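PDB 3M4X: NOL1/NOP2/sun family protein from Enterococcus faecium, which probably methylates cytosine bases of ribosomal RNA, as a member of the RsmF group of S-adenosylmethionine-dependent methyltransferases with a C-terminal PUA-like RNA-binding domain. Local coordinates for residues A[8-12]-A[198-203]; A[204-208]-A[238-242]. All coordinates share one frame; numbering follows the deposited sequence.

Contact 1 of 2, residues A[8-12]-A[198-203]; sequences LPQQF and IKEWTE
The first turn of helix 10-20 sits against the chain that leaves helix 195-200, and the two backbones come nearest where Gln-11 faces Glu-203, their CA atoms 6.2 Å apart. Trp-201 is the centre of the contact. Its CG is anti to the backbone N (chi1 -170°), which lays the indole against the first turn of the helix and turns a face of its six-membered ring to Phe-12. CB of Phe-12 stands over that face, 4.0 Å from the ring centroid and close to the normal, a CH-pi contact. Beyond it the phenyl ring turns its edge to the indole in a T-shaped pair with the planes at 87°. The helix backbone comes close here as well: N of Phe-12 lies 3.6 Å from CH2 of Trp-201. In the plane of the indole, CB of Gln-11 touches the rim at CZ3.

Pro-9, the N-cap residue of helix 10-20, packs between Trp-201 and Ile-198. Its CB rests 4.0 Å from CE3 of Trp-201, while CG meets CG2 of Ile-198 at 3.7 Å, so one pyrrolidine bridges both side chains. At the outer margin the Gln-11 chain bends at chi2 (-48°) and brings NE2 to OE2 of Glu-203, 2.9 Å away. The N-H points poorly, and the bond is weak.

Trp-201 NE1 is held by Glu-188, and Phe-191 meets both aromatic rings edge-to-face, adding a third ring to the cluster. Phe-12 also reaches Phe-27 and Leu-31 of helix 24-33. This is interdomain packing: an aromatic cluster that seats the N-terminal RsmF domain on the Rossmann-like methyltransferase domain.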
loop_
_atom_site.group_PDB
_atom_site.type_symbol
_atom_site.label_atom_id
_atom_site.label_comp_id
_atom_site.label_asym_id
_atom_site.label_seq_id
_atom_site.Cartn_x
_atom_site.Cartn_y
_atom_site.Cartn_z
ATOM N N LEU A 8 4.845 -7.022 30.382
ATOM C CA LEU A 8 5.699 -7.785 29.476
ATOM C C LEU A 8 5.816 -9.245 29.918
ATOM O O LEU A 8 5.747 -9.540 31.110
ATOM C CB LEU A 8 7.093 -7.156 29.404
ATOM C CG LEU A 8 7.140 -5.674 29.039
ATOM C CD1 LEU A 8 8.568 -5.164 29.042
ATOM C CD2 LEU A 8 6.493 -5.443 27.691
ATOM N N PRO A 9 5.985 -10.166 28.954
ATOM C CA PRO A 9 6.232 -11.584 29.243
ATOM C C PRO A 9 7.602 -11.807 29.876
ATOM O O PRO A 9 8.600 -11.281 29.379
ATOM C CB PRO A 9 6.185 -12.235 27.857
ATOM C CG PRO A 9 5.358 -11.305 27.028
ATOM C CD PRO A 9 5.730 -9.941 27.523
ATOM N N GLN A 10 7.642 -12.587 30.954
ATOM C CA GLN A 10 8.877 -12.820 31.701
ATOM C C GLN A 10 10.016 -13.271 30.795
ATOM O O GLN A 10 11.148 -12.812 30.946
ATOM C CB GLN A 10 8.663 -13.850 32.822
ATOM C CG GLN A 10 7.211 -14.020 33.244
ATOM C CD GLN A 10 6.375 -14.708 32.176
ATOM O OE1 GLN A 10 6.610 -15.872 31.844
ATOM N NE2 GLN A 10 5.398 -13.988 31.630
ATOM N N GLN A 11 9.720 -14.167 29.859
ATOM C CA GLN A 11 10.761 -14.710 28.980
ATOM C C GLN A 11 11.350 -13.648 28.054
ATOM O O GLN A 11 12.535 -13.685 27.717
ATOM C CB GLN A 11 10.224 -15.888 28.165
ATOM C CG GLN A 11 9.775 -17.060 29.016
ATOM C CD GLN A 11 10.800 -17.443 30.061
ATOM O OE1 GLN A 11 10.506 -17.445 31.259
ATOM N NE2 GLN A 11 12.014 -17.767 29.617
ATOM N N PHE A 12 10.498 -12.711 27.655
ATOM C CA PHE A 12 10.867 -11.569 26.826
ATOM C C PHE A 12 11.774 -10.614 27.600
ATOM O O PHE A 12 12.805 -10.170 27.095
ATOM C CB PHE A 12 9.585 -10.854 26.391
ATOM C CG PHE A 12 9.816 -9.567 25.654
ATOM C CD1 PHE A 12 10.032 -9.564 24.280
ATOM C CD2 PHE A 12 9.793 -8.357 26.325
ATOM C CE1 PHE A 12 10.232 -8.377 23.602
ATOM C CE2 PHE A 12 9.997 -7.168 25.651
ATOM C CZ PHE A 12 10.217 -7.177 24.287
ATOM N N ILE A 198 0.964 -9.436 22.854
ATOM C CA ILE A 198 1.687 -9.923 24.020
ATOM C C ILE A 198 1.215 -11.330 24.357
ATOM O O ILE A 198 2.020 -12.237 24.546
ATOM C CB ILE A 198 1.495 -9.002 25.221
ATOM C CG1 ILE A 198 2.185 -7.666 24.954
ATOM C CG2 ILE A 198 2.052 -9.654 26.473
ATOM C CD1 ILE A 198 1.805 -6.571 25.927
ATOM N N LYS A 199 -0.102 -11.502 24.400
ATOM C CA LYS A 199 -0.712 -12.797 24.667
ATOM C C LYS A 199 -0.183 -13.895 23.748
ATOM O O LYS A 199 0.071 -15.011 24.193
ATOM C CB LYS A 199 -2.232 -12.698 24.520
ATOM C CG LYS A 199 -2.891 -11.760 25.513
ATOM C CD LYS A 199 -3.874 -12.506 26.410
ATOM C CE LYS A 199 -5.072 -13.031 25.624
ATOM N NZ LYS A 199 -6.055 -13.747 26.495
ATOM N N GLU A 200 -0.018 -13.571 22.469
ATOM C CA GLU A 200 0.348 -14.560 21.460
ATOM C C GLU A 200 1.852 -14.829 21.396
ATOM O O GLU A 200 2.292 -15.774 20.735
ATOM C CB GLU A 200 -0.141 -14.110 20.084
ATOM C CG GLU A 200 -1.540 -13.520 20.083
ATOM C CD GLU A 200 -2.565 -14.437 19.450
ATOM O OE1 GLU A 200 -2.157 -15.387 18.743
ATOM O OE2 GLU A 200 -3.777 -14.202 19.657
ATOM N N TRP A 201 2.640 -13.997 22.072
ATOM C CA TRP A 201 4.094 -14.155 22.075
ATOM C C TRP A 201 4.539 -15.317 22.964
ATOM O O TRP A 201 4.089 -15.446 24.100
ATOM C CB TRP A 201 4.773 -12.863 22.549
ATOM C CG TRP A 201 6.270 -12.845 22.350
ATOM C CD1 TRP A 201 6.947 -12.332 21.277
ATOM C CD2 TRP A 201 7.270 -13.373 23.237
ATOM N NE1 TRP A 201 8.300 -12.501 21.444
ATOM C CE2 TRP A 201 8.525 -13.133 22.640
ATOM C CE3 TRP A 201 7.224 -14.022 24.473
ATOM C CZ2 TRP A 201 9.722 -13.525 23.235
ATOM C CZ3 TRP A 201 8.413 -14.398 25.068
ATOM C CH2 TRP A 201 9.647 -14.151 24.448
ATOM N N THR A 202 5.429 -16.160 22.448
ATOM C CA THR A 202 6.089 -17.158 23.284
ATOM C C THR A 202 7.580 -17.068 23.068
ATOM O O THR A 202 8.052 -16.334 22.195
ATOM C CB THR A 202 5.634 -18.602 22.985
ATOM O OG1 THR A 202 6.236 -19.059 21.768
ATOM C CG2 THR A 202 4.122 -18.673 22.860
ATOM N N GLU A 203 8.319 -17.836 23.851
ATOM C CA GLU A 203 9.768 -17.835 23.768
ATOM C C GLU A 203 10.241 -18.477 22.462
ATOM O O GLU A 203 11.377 -18.279 22.031
ATOM C CB GLU A 203 10.349 -18.576 24.975
ATOM C CG GLU A 203 11.801 -18.269 25.261
ATOM C CD GLU A 203 12.273 -18.935 26.534
ATOM O OE1 GLU A 203 13.501 -19.001 26.761
ATOM O OE2 GLU A 203 11.410 -19.402 27.307
#

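Contact 2 of 2, residues A[204-208]-A[238-242]; sequences ESPLY and APEEN
Pro-206 presses its ring against Ala-238, Glu-240 and Glu-241 of the loop after strand 228-234. Its CB lies 3.9 Å from CB of Ala-238, the apolar part of the contact. Two carbons of the proline approach the carboxylates: CA of Pro-206 comes within 3.3 Å of OE1 of Glu-241, and CB of Pro-206 is 3.9 Å from OE1 of Glu-240. The backbones are nearest at Pro-206 and Glu-240, with CA atoms 5.8 Å apart.

Glu-241 reaches this place with CG anti to its own carbonyl carbon (chi1 -61°) and the chain extended beyond. Its CG passes 3.4 Å from the carbonyl O of Pro-206. The carboxylate OE1 takes a hydrogen bond from Ser-186, which fixes the oxygen beside the proline in a buried setting.

Glu-240 behaves differently. Its chain folds at chi2 (80°), so the methylene CG faces Leu-207 while the carboxylate turns away from that leucine, and OE1, beside CB of Pro-206, makes a salt bridge with Lys-15 of helix 10-20. Leu-207 lies on the exposed flank, and both its methyls come up to that methylene from the same side, CD2 at 3.6 Å and CD1 at 3.8 Å from CG of Glu-240.

The backbone helps as well, since Glu-240 O accepts a bond from Gln-210 NE2, one turn further along helix 205-222. Such packing joins the first turn of a helix to the loop after strand 228-234, within the alpha/beta layers of the Rossmann-like methyltransferase fold.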
loop_
_atom_site.group_PDB
_atom_site.type_symbol
_atom_site.label_atom_id
_atom_site.label_comp_id
_atom_site.label_asym_id
_atom_site.label_seq_id
_atom_site.Cartn_x
_atom_site.Cartn_y
_atom_site.Cartn_z
ATOM N N GLU A 204 9.359 -19.245 21.833
ATOM C CA GLU A 204 9.709 -19.963 20.612
ATOM C C GLU A 204 9.296 -19.215 19.350
ATOM O O GLU A 204 9.587 -19.654 18.244
ATOM C CB GLU A 204 9.070 -21.354 20.607
ATOM C CG GLU A 204 9.715 -22.342 21.566
ATOM C CD GLU A 204 9.032 -23.694 21.543
ATOM O OE1 GLU A 204 7.816 -23.745 21.250
ATOM O OE2 GLU A 204 9.710 -24.704 21.818
ATOM N N SER A 205 8.609 -18.091 19.521
ATOM C CA SER A 205 8.092 -17.338 18.382
ATOM C C SER A 205 9.183 -16.845 17.438
ATOM O O SER A 205 9.042 -16.952 16.227
ATOM C CB SER A 205 7.233 -16.161 18.848
ATOM O OG SER A 205 6.058 -16.610 19.504
ATOM N N PRO A 206 10.272 -16.292 17.985
ATOM C CA PRO A 206 11.270 -15.755 17.059
ATOM C C PRO A 206 11.791 -16.790 16.068
ATOM O O PRO A 206 11.853 -16.498 14.869
ATOM C CB PRO A 206 12.379 -15.271 17.992
ATOM C CG PRO A 206 11.641 -14.894 19.249
ATOM C CD PRO A 206 10.569 -15.935 19.384
ATOM N N LEU A 207 12.153 -17.975 16.554
ATOM C CA LEU A 207 12.718 -19.013 15.692
ATOM C C LEU A 207 11.666 -19.617 14.766
ATOM O O LEU A 207 11.952 -19.927 13.616
ATOM C CB LEU A 207 13.401 -20.109 16.515
ATOM C CG LEU A 207 14.786 -19.830 17.114
ATOM C CD1 LEU A 207 15.788 -19.462 16.022
ATOM C CD2 LEU A 207 14.725 -18.746 18.189
ATOM N N TYR A 208 10.450 -19.791 15.269
ATOM C CA TYR A 208 9.345 -20.239 14.435
ATOM C C TYR A 208 9.133 -19.264 13.271
ATOM O O TYR A 208 8.913 -19.671 12.122
ATOM C CB TYR A 208 8.071 -20.355 15.272
ATOM C CG TYR A 208 6.829 -20.684 14.476
ATOM C CD1 TYR A 208 6.368 -21.990 14.375
ATOM C CD2 TYR A 208 6.109 -19.681 13.826
ATOM C CE1 TYR A 208 5.228 -22.293 13.643
ATOM C CE2 TYR A 208 4.969 -19.974 13.091
ATOM C CZ TYR A 208 4.531 -21.283 13.002
ATOM O OH TYR A 208 3.397 -21.579 12.274
ATOM N N ALA A 238 13.513 -9.095 17.542
ATOM C CA ALA A 238 14.365 -10.284 17.651
ATOM C C ALA A 238 15.466 -10.348 16.601
ATOM O O ALA A 238 15.204 -10.189 15.406
ATOM C CB ALA A 238 13.525 -11.557 17.626
ATOM N N PRO A 239 16.713 -10.565 17.053
ATOM C CA PRO A 239 17.818 -10.853 16.134
ATOM C C PRO A 239 17.455 -12.008 15.221
ATOM O O PRO A 239 17.785 -11.964 14.041
ATOM C CB PRO A 239 18.956 -11.278 17.074
ATOM C CG PRO A 239 18.657 -10.503 18.362
ATOM C CD PRO A 239 17.156 -10.484 18.462
ATOM N N GLU A 240 16.786 -13.026 15.759
ATOM C CA GLU A 240 16.489 -14.224 14.975
ATOM C C GLU A 240 15.719 -13.891 13.694
ATOM O O GLU A 240 15.852 -14.584 12.699
ATOM C CB GLU A 240 15.739 -15.271 15.807
ATOM C CG GLU A 240 16.554 -15.871 16.968
ATOM C CD GLU A 240 16.584 -14.962 18.199
ATOM O OE1 GLU A 240 15.966 -13.876 18.172
ATOM O OE2 GLU A 240 17.226 -15.334 19.199
ATOM N N GLU A 241 14.945 -12.809 13.722
ATOM C CA GLU A 241 14.119 -12.415 12.578
ATOM C C GLU A 241 14.673 -11.247 11.770
ATOM O O GLU A 241 14.155 -10.922 10.709
ATOM C CB GLU A 241 12.703 -12.090 13.040
ATOM C CG GLU A 241 12.020 -13.268 13.677
ATOM C CD GLU A 241 10.803 -12.867 14.441
ATOM O OE1 GLU A 241 10.894 -12.750 15.686
ATOM O OE2 GLU A 241 9.755 -12.656 13.796
ATOM N N ASN A 242 15.730 -10.628 12.278
ATOM C CA ASN A 242 16.311 -9.455 11.658
ATOM C C ASN A 242 17.734 -9.712 11.159
ATOM O O ASN A 242 17.925 -10.160 10.026
ATOM C CB ASN A 242 16.284 -8.279 12.638
ATOM C CG ASN A 242 14.865 -7.922 13.100
ATOM O OD1 ASN A 242 14.681 -7.244 14.115
ATOM N ND2 ASN A 242 13.864 -8.382 12.360
#

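Contacts 1 and 2 follow one another along the chain, with centres 12 Å apart: 198-203 leads through the turn into 204-208, the start of helix 205-222, where Thr-202 OG1 bonds to Glu-204 N and Ser-205 OG to Thr-202 N. Contact 1 is partly buried, aromatic at its centre with a weak polar pair at its margin, and joins two domains. Contact 2 is the more buried and lies within the methyltransferase domain, where proline and aliphatic carbons meet glutamates whose carboxylates are satisfied by Lys-15 and Ser-186. Helix 10-20 ties them together, giving Phe-12 to contact 1 and Lys-15 and Tyr-16 to the flank of contact 2.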